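Local atomic coordinates of RPA0582 (Rhodopseudomonas palustris, PDB entry 3HHL), a protein that is of unknown function but belongs to the DUF1330 family, within the dimeric alpha-beta-barrel group of folds. Residues A37-P40 with E44-G47; E49-Y54 with Q118-D123; Q15-D20 with A100-I105. All coordinates share one frame; numbering follows the deposited sequence. Where two conformers were deposited one is given.

Overall arrangement
The three contacts lie around one four-stranded antiparallel sheet, strand order 71-80, 89-95, 25-33, 121-128, as in a ferredoxin-like half of a dimeric alpha-beta barrel. Interaction 1 joins two parts of one loop, interaction 2 packs helix 47-64 against the start of strand 121-128, and interaction 3 pairs helices 10-18 and 98-106. Interactions 1 and 2 touch where Ala-38 and Tyr-39 meet Ala-119, their centres about 8 Å apart, the first closing before the second opens. Interaction 3 lies across the chain's centre, about 29 and 22 Å from interactions 1 and 2, centre to centre. Its loop encloses interaction 1, while its segments alternate with those of interaction 2.

Interaction 1: residues A37-P40 with E44-G47; sequences AAYP and ETTG
Ala-37 lays its methyl group over the backbone and hydroxyl of Thr-45: Ala-37 CB lies 3.6 Å from Thr-45 OG1, and it also touches the carbonyl oxygen of the next residue, with 3.7 Å between Ala-37 CB and Thr-46 O. The same alanine supplies the one hydrogen bond across the contact. Its amide N reaches Thr-45 O at 2.9 Å, with an N-H...O angle of 163°, so the chain running out from strand 25-33 is tied to the chain about to enter helix 47-64.

The ring of Tyr-39 comes in more loosely. Its CE1 approaches Thr-45 OG1 at 4.1 Å, and the hydroxyl stands at the ring edge, near the ring plane; the two side chains cross at about a right angle. Beyond the contact, Tyr-39 OH is hydrogen-bonded to His-116 ND1, which holds the far end of the ring, and Arg-43 makes a cation-pi contact with it.

Thr-45 turns its hydroxyl in between its own backbone N and carbonyl carbon (chi1 89°), and from there OG1 can curl forward and donate to Thr-46 O at 3.1 Å. The donor sits above the plane of that carbonyl, 36° out of it, so the bond misses the lone-pair direction. It nonetheless gives this hydroxyl a partner within its own segment, while Ala-37 CB and, more loosely, Tyr-39 CE1 lie next to it.

Thr-46 points its side chain away from Ala-37 and uses OG1 on Glu-49 N instead, while Gly-47 pairs through its backbone with Pro-35. The Ala-37 to Thr-45 bond closes the surface loop just before Thr-46 N-caps helix 47-64, in the beta-to-alpha connection of the first beta-alpha-beta unit of a ferredoxin-like fold.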
ATOM      1  N   ALA C  37      -7.643  -0.525  22.851  1.00 39.94           N
ATOM      2  CA  ALA C  37      -8.684  -1.250  22.126  1.00 40.72           C
ATOM      3  C   ALA C  37     -10.094  -0.826  22.587  1.00 41.23           C
ATOM      4  O   ALA C  37     -10.331  -0.677  23.778  1.00 41.34           O
ATOM      5  CB  ALA C  37      -8.492  -2.759  22.298  1.00 40.13           C
ATOM      6  N   ALA C  38     -11.010  -0.645  21.633  1.00 41.93           N
ATOM      7  CA  ALA C  38     -12.410  -0.259  21.902  1.00 42.48           C
ATOM      8  C   ALA C  38     -13.395  -1.426  21.749  1.00 43.25           C
ATOM      9  O   ALA C  38     -14.098  -1.532  20.744  1.00 43.04           O
ATOM     10  CB  ALA C  38     -12.831   0.901  20.977  1.00 41.97           C
ATOM     11  N   TYR C  39     -13.442  -2.303  22.746  1.00 44.47           N
ATOM     12  CA  TYR C  39     -14.484  -3.331  22.807  1.00 45.52           C
ATOM     13  C   TYR C  39     -15.796  -2.782  23.409  1.00 46.96           C
ATOM     14  O   TYR C  39     -15.757  -1.910  24.289  1.00 46.72           O
ATOM     15  CB  TYR C  39     -14.033  -4.495  23.673  1.00 45.24           C
ATOM     16  CG  TYR C  39     -12.948  -5.351  23.103  1.00 44.44           C
ATOM     17  CD1 TYR C  39     -11.624  -5.055  23.338  1.00 44.28           C
ATOM     18  CD2 TYR C  39     -13.238  -6.485  22.358  1.00 45.39           C
ATOM     19  CE1 TYR C  39     -10.608  -5.852  22.850  1.00 44.04           C
ATOM     20  CE2 TYR C  39     -12.207  -7.289  21.849  1.00 45.85           C
ATOM     21  CZ  TYR C  39     -10.899  -6.958  22.113  1.00 44.45           C
ATOM     22  OH  TYR C  39      -9.873  -7.723  21.639  1.00 46.41           O
ATOM     23  N   PRO C  40     -16.956  -3.331  22.977  1.00 48.80           N
ATOM     24  CA  PRO C  40     -18.258  -2.997  23.584  1.00 49.61           C
ATOM     25  C   PRO C  40     -18.234  -3.114  25.102  1.00 50.41           C
ATOM     26  O   PRO C  40     -18.699  -2.213  25.801  1.00 50.50           O
ATOM     27  CB  PRO C  40     -19.212  -4.046  23.004  1.00 49.67           C
ATOM     28  CG  PRO C  40     -18.553  -4.528  21.734  1.00 50.15           C
ATOM     29  CD  PRO C  40     -17.075  -4.393  21.956  1.00 49.09           C
ATOM     30  N   GLU C  44      -9.968  -3.421  29.107  1.00 51.30           N
ATOM     31  CA  GLU C  44      -8.744  -2.690  28.850  1.00 50.65           C
ATOM     32  C   GLU C  44      -7.697  -3.629  28.240  1.00 50.09           C
ATOM     33  O   GLU C  44      -7.242  -4.575  28.892  1.00 50.37           O
ATOM     34  CB  GLU C  44      -8.229  -2.069  30.165  1.00 50.33           C
ATOM     35  N   THR C  45      -7.359  -3.405  26.969  1.00 49.10           N
ATOM     36  CA  THR C  45      -6.174  -4.022  26.340  1.00 48.00           C
ATOM     37  C   THR C  45      -5.658  -3.065  25.274  1.00 46.63           C
ATOM     38  O   THR C  45      -6.336  -2.127  24.897  1.00 45.92           O
ATOM     39  CB  THR C  45      -6.447  -5.400  25.674  1.00 47.97           C
ATOM     40  OG1 THR C  45      -6.842  -5.195  24.325  1.00 49.57           O
ATOM     41  CG2 THR C  45      -7.538  -6.206  26.364  1.00 48.17           C
ATOM     42  N   THR C  46      -4.448  -3.285  24.793  1.00 45.81           N
ATOM     43  CA  THR C  46      -3.924  -2.442  23.719  1.00 45.12           C
ATOM     44  C   THR C  46      -4.499  -2.865  22.348  1.00 44.50           C
ATOM     45  O   THR C  46      -4.985  -3.976  22.180  1.00 44.45           O
ATOM     46  CB  THR C  46      -2.381  -2.472  23.679  1.00 45.39           C
ATOM     47  OG1 THR C  46      -1.926  -3.771  23.293  1.00 45.14           O
ATOM     48  CG2 THR C  46      -1.800  -2.093  25.038  1.00 43.22           C
ATOM     49  N   GLY C  47      -4.476  -1.967  21.376  1.00 43.66           N
ATOM     50  CA  GLY C  47      -4.845  -2.335  20.016  1.00 43.28           C
ATOM     51  C   GLY C  47      -4.019  -3.497  19.475  1.00 42.69           C
ATOM     52  O   GLY C  47      -4.558  -4.360  18.825  1.00 42.85           O
TER

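Interaction 2: residues E49-Y54 with Q118-D123; sequences EAYAAY and QAAVED
Ala-120 pushes its methyl group against the first turns of helix 47-64, and apolar packing carries the whole contact. Ala-120 CB meets Ala-50 CB at 4.0 Å, methyl to methyl, and lies 3.9 Å from Tyr-51 CB. It also rests 3.6 Å from the backbone N of Tyr-51, so a single small group touches the helix surface at two consecutive residues. With alanine on both sides the backbones come close: Ala-50 CA and Ala-120 CA are 5.4 Å apart.

The aromatic part belongs to Tyr-51. Its CG is anti to the backbone N (chi1 -164°), which brings the ring past Ala-120 to Val-121. Ala-120 CB lies at the ring edge, near its plane, and Val-121 CG2 approaches Tyr-51 CD2 obliquely at 4.3 Å. Val-31 and Leu-33 also touch this side chain, and the ring of His-89 meets it with the planes at about 35°.

This is the helix-on-sheet layer of the ferredoxin-like plait: helix 47-64 packs beside the place where a short helix unwinds at Val-121 into strand 121-128, outermost in the sheet of this chain.

Backbone and polar links lie around the apolar patch. Ala-119 and Ala-120 pair through their backbones with Ala-38 and Arg-34, and just beyond comes a classic beta bulge at Glu-122 and Asp-123, opposite Arg-32, where Glu-122 OE2 also forms a salt bridge with Arg-32 NE.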
ATOM      1  N   GLU C  49      -2.620  -5.936  21.254  1.00 41.45           N
ATOM      2  CA  GLU C  49      -3.099  -7.154  21.868  1.00 41.71           C
ATOM      3  C   GLU C  49      -4.377  -7.672  21.170  1.00 40.83           C
ATOM      4  O   GLU C  49      -4.500  -8.866  20.903  1.00 41.41           O
ATOM      5  CB  GLU C  49      -3.292  -6.953  23.379  1.00 42.05           C
ATOM      6  CG  GLU C  49      -1.947  -6.800  24.120  1.00 44.73           C
ATOM      7  CD  GLU C  49      -2.084  -6.461  25.626  1.00 50.29           C
ATOM      8  OE1 GLU C  49      -3.098  -5.832  26.055  1.00 54.45           O
ATOM      9  OE2 GLU C  49      -1.160  -6.831  26.396  1.00 52.72           O
ATOM     10  N   ALA C  50      -5.321  -6.781  20.872  1.00 39.57           N
ATOM     11  CA  ALA C  50      -6.585  -7.181  20.248  1.00 38.42           C
ATOM     12  C   ALA C  50      -6.364  -7.620  18.799  1.00 37.39           C
ATOM     13  O   ALA C  50      -6.955  -8.578  18.358  1.00 36.21           O
ATOM     14  CB  ALA C  50      -7.617  -6.043  20.323  1.00 37.86           C
ATOM     15  N   TYR C  51      -5.509  -6.912  18.075  1.00 36.76           N
ATOM     16  CA  TYR C  51      -5.166  -7.309  16.725  1.00 36.76           C
ATOM     17  C   TYR C  51      -4.472  -8.672  16.692  1.00 36.41           C
ATOM     18  O   TYR C  51      -4.697  -9.452  15.794  1.00 36.53           O
ATOM     19  CB  TYR C  51      -4.331  -6.246  16.012  1.00 36.41           C
ATOM     20  CG  TYR C  51      -4.308  -6.464  14.505  1.00 37.80           C
ATOM     21  CD1 TYR C  51      -3.244  -7.089  13.885  1.00 40.26           C
ATOM     22  CD2 TYR C  51      -5.379  -6.094  13.716  1.00 37.52           C
ATOM     23  CE1 TYR C  51      -3.245  -7.313  12.512  1.00 41.80           C
ATOM     24  CE2 TYR C  51      -5.372  -6.294  12.356  1.00 39.76           C
ATOM     25  CZ  TYR C  51      -4.315  -6.903  11.751  1.00 40.97           C
ATOM     26  OH  TYR C  51      -4.343  -7.118  10.382  1.00 43.54           O
ATOM     27  N   ALA C  52      -3.632  -8.943  17.681  1.00 36.82           N
ATOM     28  CA  ALA C  52      -3.016 -10.257  17.847  1.00 36.96           C
ATOM     29  C   ALA C  52      -4.112 -11.314  17.980  1.00 37.27           C
ATOM     30  O   ALA C  52      -4.113 -12.316  17.264  1.00 38.26           O
ATOM     31  CB  ALA C  52      -2.105 -10.282  19.078  1.00 36.13           C
ATOM     32  N   ALA C  53      -5.052 -11.086  18.884  1.00 37.32           N
ATOM     33  CA  ALA C  53      -6.133 -12.046  19.101  1.00 37.53           C
ATOM     34  C   ALA C  53      -6.876 -12.295  17.751  1.00 38.05           C
ATOM     35  O   ALA C  53      -7.113 -13.444  17.391  1.00 39.06           O
ATOM     36  CB  ALA C  53      -7.088 -11.564  20.200  1.00 36.20           C
ATOM     37  N   TYR C  54      -7.206 -11.235  17.010  1.00 37.79           N
ATOM     38  CA  TYR C  54      -7.808 -11.356  15.680  1.00 38.39           C
ATOM     39  C   TYR C  54      -7.020 -12.332  14.799  1.00 39.20           C
ATOM     40  O   TYR C  54      -7.561 -13.320  14.271  1.00 37.77           O
ATOM     41  CB  TYR C  54      -7.838  -9.989  15.000  1.00 38.26           C
ATOM     42  CG  TYR C  54      -8.200 -10.046  13.550  1.00 38.57           C
ATOM     43  CD1 TYR C  54      -9.322 -10.716  13.139  1.00 38.47           C
ATOM     44  CD2 TYR C  54      -7.418  -9.414  12.583  1.00 37.37           C
ATOM     45  CE1 TYR C  54      -9.652 -10.776  11.810  1.00 40.19           C
ATOM     46  CE2 TYR C  54      -7.738  -9.463  11.260  1.00 36.01           C
ATOM     47  CZ  TYR C  54      -8.864 -10.149  10.860  1.00 39.03           C
ATOM     48  OH  TYR C  54      -9.261 -10.230   9.523  1.00 36.91           O
ATOM     49  N   GLN C 118     -12.262  -5.225  14.878  1.00 37.97           N
ATOM     50  CA  GLN C 118     -13.143  -4.079  15.045  1.00 38.66           C
ATOM     51  C   GLN C 118     -12.745  -3.258  16.244  1.00 37.73           C
ATOM     52  O   GLN C 118     -12.821  -2.050  16.202  1.00 37.63           O
ATOM     53  CB  GLN C 118     -14.608  -4.523  15.153  1.00 39.31           C
ATOM     54  CG  GLN C 118     -15.158  -4.929  13.799  1.00 42.33           C
ATOM     55  CD  GLN C 118     -16.526  -5.582  13.836  1.00 46.73           C
ATOM     56  OE1 GLN C 118     -16.992  -6.060  14.876  1.00 50.97           O
ATOM     57  NE2 GLN C 118     -17.169  -5.635  12.672  1.00 48.33           N
ATOM     58  N   ALA C 119     -12.308  -3.923  17.306  1.00 37.37           N
ATOM     59  CA  ALA C 119     -11.849  -3.237  18.516  1.00 36.63           C
ATOM     60  C   ALA C 119     -10.460  -2.634  18.357  1.00 36.49           C
ATOM     61  O   ALA C 119     -10.160  -1.619  19.004  1.00 37.12           O
ATOM     62  CB  ALA C 119     -11.876  -4.198  19.697  1.00 36.36           C
ATOM     63  N   ALA C 120      -9.617  -3.254  17.517  1.00 35.79           N
ATOM     64  CA  ALA C 120      -8.196  -2.888  17.418  1.00 35.41           C
ATOM     65  C   ALA C 120      -7.956  -1.688  16.521  1.00 35.86           C
ATOM     66  O   ALA C 120      -7.064  -0.869  16.800  1.00 35.25           O
ATOM     67  CB  ALA C 120      -7.369  -4.052  16.900  1.00 34.95           C
ATOM     68  N   VAL C 121      -8.712  -1.613  15.418  1.00 36.13           N
ATOM     69  CA  VAL C 121      -8.283  -0.785  14.302  1.00 35.74           C
ATOM     70  C   VAL C 121      -8.811   0.639  14.438  1.00 36.62           C
ATOM     71  O   VAL C 121     -10.003   0.861  14.608  1.00 37.29           O
ATOM     72  CB  VAL C 121      -8.673  -1.414  12.957  1.00 35.55           C
ATOM     73  CG1 VAL C 121      -8.369  -0.458  11.801  1.00 32.36           C
ATOM     74  CG2 VAL C 121      -7.960  -2.755  12.786  1.00 33.39           C
ATOM     75  N   GLU C 122      -7.906   1.599  14.369  1.00 36.67           N
ATOM     76  CA  GLU C 122      -8.273   2.996  14.375  1.00 37.34           C
ATOM     77  C   GLU C 122      -8.629   3.500  12.983  1.00 36.98           C
ATOM     78  O   GLU C 122      -9.540   4.328  12.826  1.00 38.02           O
ATOM     79  CB  GLU C 122      -7.115   3.820  14.925  1.00 38.21           C
ATOM     80  CG  GLU C 122      -7.488   5.223  15.386  1.00 40.48           C
ATOM     81  CD  GLU C 122      -6.278   5.959  15.942  1.00 45.12           C
ATOM     82  OE1 GLU C 122      -6.153   5.991  17.206  1.00 45.81           O
ATOM     83  OE2 GLU C 122      -5.455   6.448  15.104  1.00 46.95           O
ATOM     84  N   ASP C 123      -7.898   3.019  11.985  1.00 36.43           N
ATOM     85  CA  ASP C 123      -8.104   3.376  10.569  1.00 35.86           C
ATOM     86  C   ASP C 123      -7.343   2.357   9.768  1.00 35.03           C
ATOM     87  O   ASP C 123      -6.359   1.822  10.249  1.00 34.82           O
ATOM     88  CB  ASP C 123      -7.510   4.750  10.309  1.00 35.87           C
ATOM     89  CG  ASP C 123      -7.866   5.347   8.940  1.00 37.22           C
ATOM     90  OD1 ASP C 123      -8.853   4.946   8.257  1.00 34.13           O
ATOM     91  OD2 ASP C 123      -7.120   6.297   8.572  1.00 39.76           O
TER

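Interaction 3: residues Q15-D20 with A100-I105; sequences QFRAND and AFVEMI
Phe-101 reaches from helix 98-106 to the ring of Phe-16 on helix 10-18, and four of its side-chain atoms, from CB to CE2, meet that ring. CB comes first, 4.2 Å from Phe-16 CZ. The first torsion sets CG anti to the backbone N (chi1 -175°), sending the ring outward from its helix, and CG then lies 3.9 Å from Phe-16 CZ. The closest approach is at the next atom: Phe-101 CD2 is 3.6 Å from Phe-16 CE2 and equally near CZ. Farther out, Phe-101 CE2 is still 4.1 Å from Phe-16 CZ. The CG-CD2-CE2 run of Phe-101 therefore meets CE2 and CZ of Phe-16. The planes meet at 55° with centroids 5.1 Å apart, an oblique pair.

Val-102, the next residue of the helix, fills in alongside. Its CG2 stands at the edge of the Phe-16 ring, 4.3 Å from Phe-16 CE2, and takes the aliphatic start of Arg-17 at 4.0 Å, between Arg-17 CG and Val-102 CG2. Arg-17 is exposed and was modelled in two conformers, so this contact is less certain.

Trimming Phe-101 to an alanine would probably open a gap against Phe-16 CE2 and CZ and leave that ring freer to turn.

Phe-101 also meets Tyr-95 edge-to-face, and a bound polyether, probably from the crystallisation liquor, lies about 4 Å from its side chain. Both phenylalanines rest on Ile-25 and Met-27 of strand 25-33 and touch apolar side chains of another protein chain; Arg-128 makes a cation-pi contact with Phe-16. The pair thus packs between helices 10-18 and 98-106, against the start of strand 25-33.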
ATOM      1  N   GLN C  15     -19.922  -5.095  -4.588  1.00 32.61           N
ATOM      2  CA  GLN C  15     -19.047  -4.872  -5.713  1.00 33.06           C
ATOM      3  C   GLN C  15     -17.887  -5.870  -5.779  1.00 33.23           C
ATOM      4  O   GLN C  15     -17.502  -6.277  -6.865  1.00 33.90           O
ATOM      5  CB  GLN C  15     -18.494  -3.454  -5.680  1.00 33.20           C
ATOM      6  CG  GLN C  15     -19.462  -2.411  -6.257  1.00 35.49           C
ATOM      7  CD  GLN C  15     -18.990  -0.982  -6.031  1.00 36.56           C
ATOM      8  OE1 GLN C  15     -18.330  -0.695  -5.041  1.00 38.71           O
ATOM      9  NE2 GLN C  15     -19.324  -0.092  -6.946  1.00 35.41           N
ATOM     10  N   PHE C  16     -17.334  -6.218  -4.619  1.00 32.97           N
ATOM     11  CA  PHE C  16     -16.266  -7.215  -4.479  1.00 32.60           C
ATOM     12  C   PHE C  16     -16.742  -8.562  -5.005  1.00 32.21           C
ATOM     13  O   PHE C  16     -16.100  -9.139  -5.844  1.00 32.65           O
ATOM     14  CB  PHE C  16     -15.877  -7.288  -3.003  1.00 33.15           C
ATOM     15  CG  PHE C  16     -14.784  -8.243  -2.694  1.00 32.79           C
ATOM     16  CD1 PHE C  16     -13.477  -7.849  -2.751  1.00 34.50           C
ATOM     17  CD2 PHE C  16     -15.072  -9.521  -2.265  1.00 33.91           C
ATOM     18  CE1 PHE C  16     -12.453  -8.753  -2.460  1.00 36.02           C
ATOM     19  CE2 PHE C  16     -14.076 -10.414  -1.982  1.00 34.80           C
ATOM     20  CZ  PHE C  16     -12.763 -10.038  -2.080  1.00 35.41           C
ATOM     21  N   ARG C  17     -17.904  -9.013  -4.543  1.00 31.73           N
ATOM     22  CA  ARG C  17     -18.496 -10.263  -4.989  0.50 31.07           C
ATOM     23  C   ARG C  17     -18.855 -10.217  -6.476  1.00 31.11           C
ATOM     24  O   ARG C  17     -18.702 -11.217  -7.196  1.00 31.48           O
ATOM     25  CB  ARG C  17     -19.749 -10.566  -4.161  0.50 31.16           C
ATOM     26  CG  ARG C  17     -19.492 -10.820  -2.662  0.50 30.32           C
ATOM     27  CD  ARG C  17     -20.788 -11.108  -1.897  0.50 29.87           C
ATOM     28  NE  ARG C  17     -21.647  -9.935  -1.843  0.50 29.14           N
ATOM     29  CZ  ARG C  17     -22.526  -9.695  -0.884  0.50 27.02           C
ATOM     30  NH1 ARG C  17     -22.670 -10.563   0.113  0.50 26.81           N
ATOM     31  NH2 ARG C  17     -23.264  -8.595  -0.939  0.50 23.87           N
ATOM     32  N   ALA C  18     -19.347  -9.071  -6.938  1.00 30.91           N
ATOM     33  CA  ALA C  18     -19.740  -8.905  -8.364  1.00 30.67           C
ATOM     34  C   ALA C  18     -18.554  -9.189  -9.318  1.00 31.11           C
ATOM     35  O   ALA C  18     -18.709  -9.787 -10.381  1.00 31.45           O
ATOM     36  CB  ALA C  18     -20.242  -7.517  -8.591  1.00 30.05           C
ATOM     37  N   ASN C  19     -17.359  -8.771  -8.908  1.00 30.85           N
ATOM     38  CA  ASN C  19     -16.195  -8.990  -9.690  1.00 30.28           C
ATOM     39  C   ASN C  19     -15.514 -10.315  -9.315  1.00 30.45           C
ATOM     40  O   ASN C  19     -14.569 -10.357  -8.532  1.00 30.54           O
ATOM     41  CB  ASN C  19     -15.227  -7.854  -9.551  1.00 29.27           C
ATOM     42  CG  ASN C  19     -14.094  -7.997 -10.511  1.00 28.77           C
ATOM     43  OD1 ASN C  19     -14.089  -8.923 -11.363  1.00 28.91           O
ATOM     44  ND2 ASN C  19     -13.137  -7.121 -10.408  1.00 23.85           N
ATOM     45  N   ASP C  20     -16.009 -11.390  -9.896  1.00 30.09           N
ATOM     46  CA  ASP C  20     -15.569 -12.703  -9.485  1.00 29.50           C
ATOM     47  C   ASP C  20     -14.686 -13.371 -10.519  1.00 28.48           C
ATOM     48  O   ASP C  20     -14.727 -14.566 -10.678  1.00 29.56           O
ATOM     49  CB  ASP C  20     -16.798 -13.544  -9.183  1.00 29.52           C
ATOM     50  CG  ASP C  20     -17.609 -13.828 -10.403  1.00 28.92           C
ATOM     51  OD1 ASP C  20     -17.510 -13.116 -11.404  1.00 31.96           O
ATOM     52  OD2 ASP C  20     -18.352 -14.797 -10.358  1.00 31.99           O
ATOM     53  N   ALA C 100     -12.962 -17.776  -2.039  1.00 29.94           N
ATOM     54  CA  ALA C 100     -12.269 -18.244  -0.847  1.00 30.19           C
ATOM     55  C   ALA C 100     -12.393 -17.168   0.215  1.00 30.79           C
ATOM     56  O   ALA C 100     -12.617 -17.464   1.384  1.00 31.67           O
ATOM     57  CB  ALA C 100     -10.811 -18.561  -1.131  1.00 29.11           C
ATOM     58  N   PHE C 101     -12.258 -15.924  -0.207  1.00 31.17           N
ATOM     59  CA  PHE C 101     -12.277 -14.821   0.700  1.00 32.21           C
ATOM     60  C   PHE C 101     -13.667 -14.618   1.282  1.00 32.27           C
ATOM     61  O   PHE C 101     -13.792 -14.274   2.451  1.00 32.53           O
ATOM     62  CB  PHE C 101     -11.846 -13.544  -0.025  1.00 33.08           C
ATOM     63  CG  PHE C 101     -11.719 -12.349   0.871  1.00 32.94           C
ATOM     64  CD1 PHE C 101     -10.522 -12.041   1.474  1.00 35.61           C
ATOM     65  CD2 PHE C 101     -12.804 -11.550   1.134  1.00 34.06           C
ATOM     66  CE1 PHE C 101     -10.417 -10.932   2.325  1.00 34.42           C
ATOM     67  CE2 PHE C 101     -12.694 -10.456   1.979  1.00 33.48           C
ATOM     68  CZ  PHE C 101     -11.516 -10.151   2.556  1.00 33.45           C
ATOM     69  N   VAL C 102     -14.704 -14.806   0.476  1.00 32.21           N
ATOM     70  CA  VAL C 102     -16.069 -14.683   0.978  1.00 32.55           C
ATOM     71  C   VAL C 102     -16.356 -15.800   2.009  1.00 33.26           C
ATOM     72  O   VAL C 102     -16.963 -15.567   3.082  1.00 34.04           O
ATOM     73  CB  VAL C 102     -17.086 -14.659  -0.185  1.00 32.44           C
ATOM     74  CG1 VAL C 102     -18.506 -14.829   0.301  1.00 31.10           C
ATOM     75  CG2 VAL C 102     -16.943 -13.383  -0.963  1.00 31.68           C
ATOM     76  N   GLU C 103     -15.865 -16.994   1.732  1.00 33.12           N
ATOM     77  CA  GLU C 103     -16.130 -18.097   2.614  1.00 33.64           C
ATOM     78  C   GLU C 103     -15.509 -17.810   3.980  1.00 34.11           C
ATOM     79  O   GLU C 103     -16.103 -18.100   5.014  1.00 33.60           O
ATOM     80  CB  GLU C 103     -15.626 -19.418   2.013  1.00 33.61           C
ATOM     81  CG  GLU C 103     -16.511 -19.966   0.900  1.00 34.25           C
ATOM     82  CD  GLU C 103     -17.946 -20.155   1.330  1.00 36.99           C
ATOM     83  OE1 GLU C 103     -18.164 -20.593   2.487  1.00 38.41           O
ATOM     84  OE2 GLU C 103     -18.851 -19.883   0.510  1.00 37.42           O
HETATM   85  N   MSE C 104     -14.320 -17.223   3.978  1.00 34.64           N
HETATM   86  CA  MSE C 104     -13.644 -16.868   5.221  1.00 35.63           C
HETATM   87  C   MSE C 104     -14.458 -15.847   6.007  1.00 35.85           C
HETATM   88  O   MSE C 104     -14.620 -15.929   7.233  1.00 35.09           O
HETATM   89  CB  MSE C 104     -12.267 -16.264   4.931  1.00 36.06           C
HETATM   90  CG  MSE C 104     -11.631 -15.540   6.123  1.00 37.18           C
HETATM   91 SE   MSE C 104      -9.807 -14.969   5.817  1.00 41.78          SE
HETATM   92  CE  MSE C 104     -10.250 -13.268   4.965  1.00 38.22           C
ATOM     93  N   ILE C 105     -14.947 -14.864   5.282  1.00 35.88           N
ATOM     94  CA  ILE C 105     -15.709 -13.802   5.895  1.00 36.38           C
ATOM     95  C   ILE C 105     -17.015 -14.340   6.473  1.00 36.17           C
ATOM     96  O   ILE C 105     -17.551 -13.779   7.427  1.00 36.18           O
ATOM     97  CB  ILE C 105     -15.934 -12.672   4.858  1.00 36.93           C
ATOM     98  CG1 ILE C 105     -14.802 -11.683   5.022  1.00 39.66           C
ATOM     99  CG2 ILE C 105     -17.310 -11.972   4.983  1.00 33.95           C
ATOM    100  CD1 ILE C 105     -15.137 -10.343   4.341  1.00 47.46           C
TER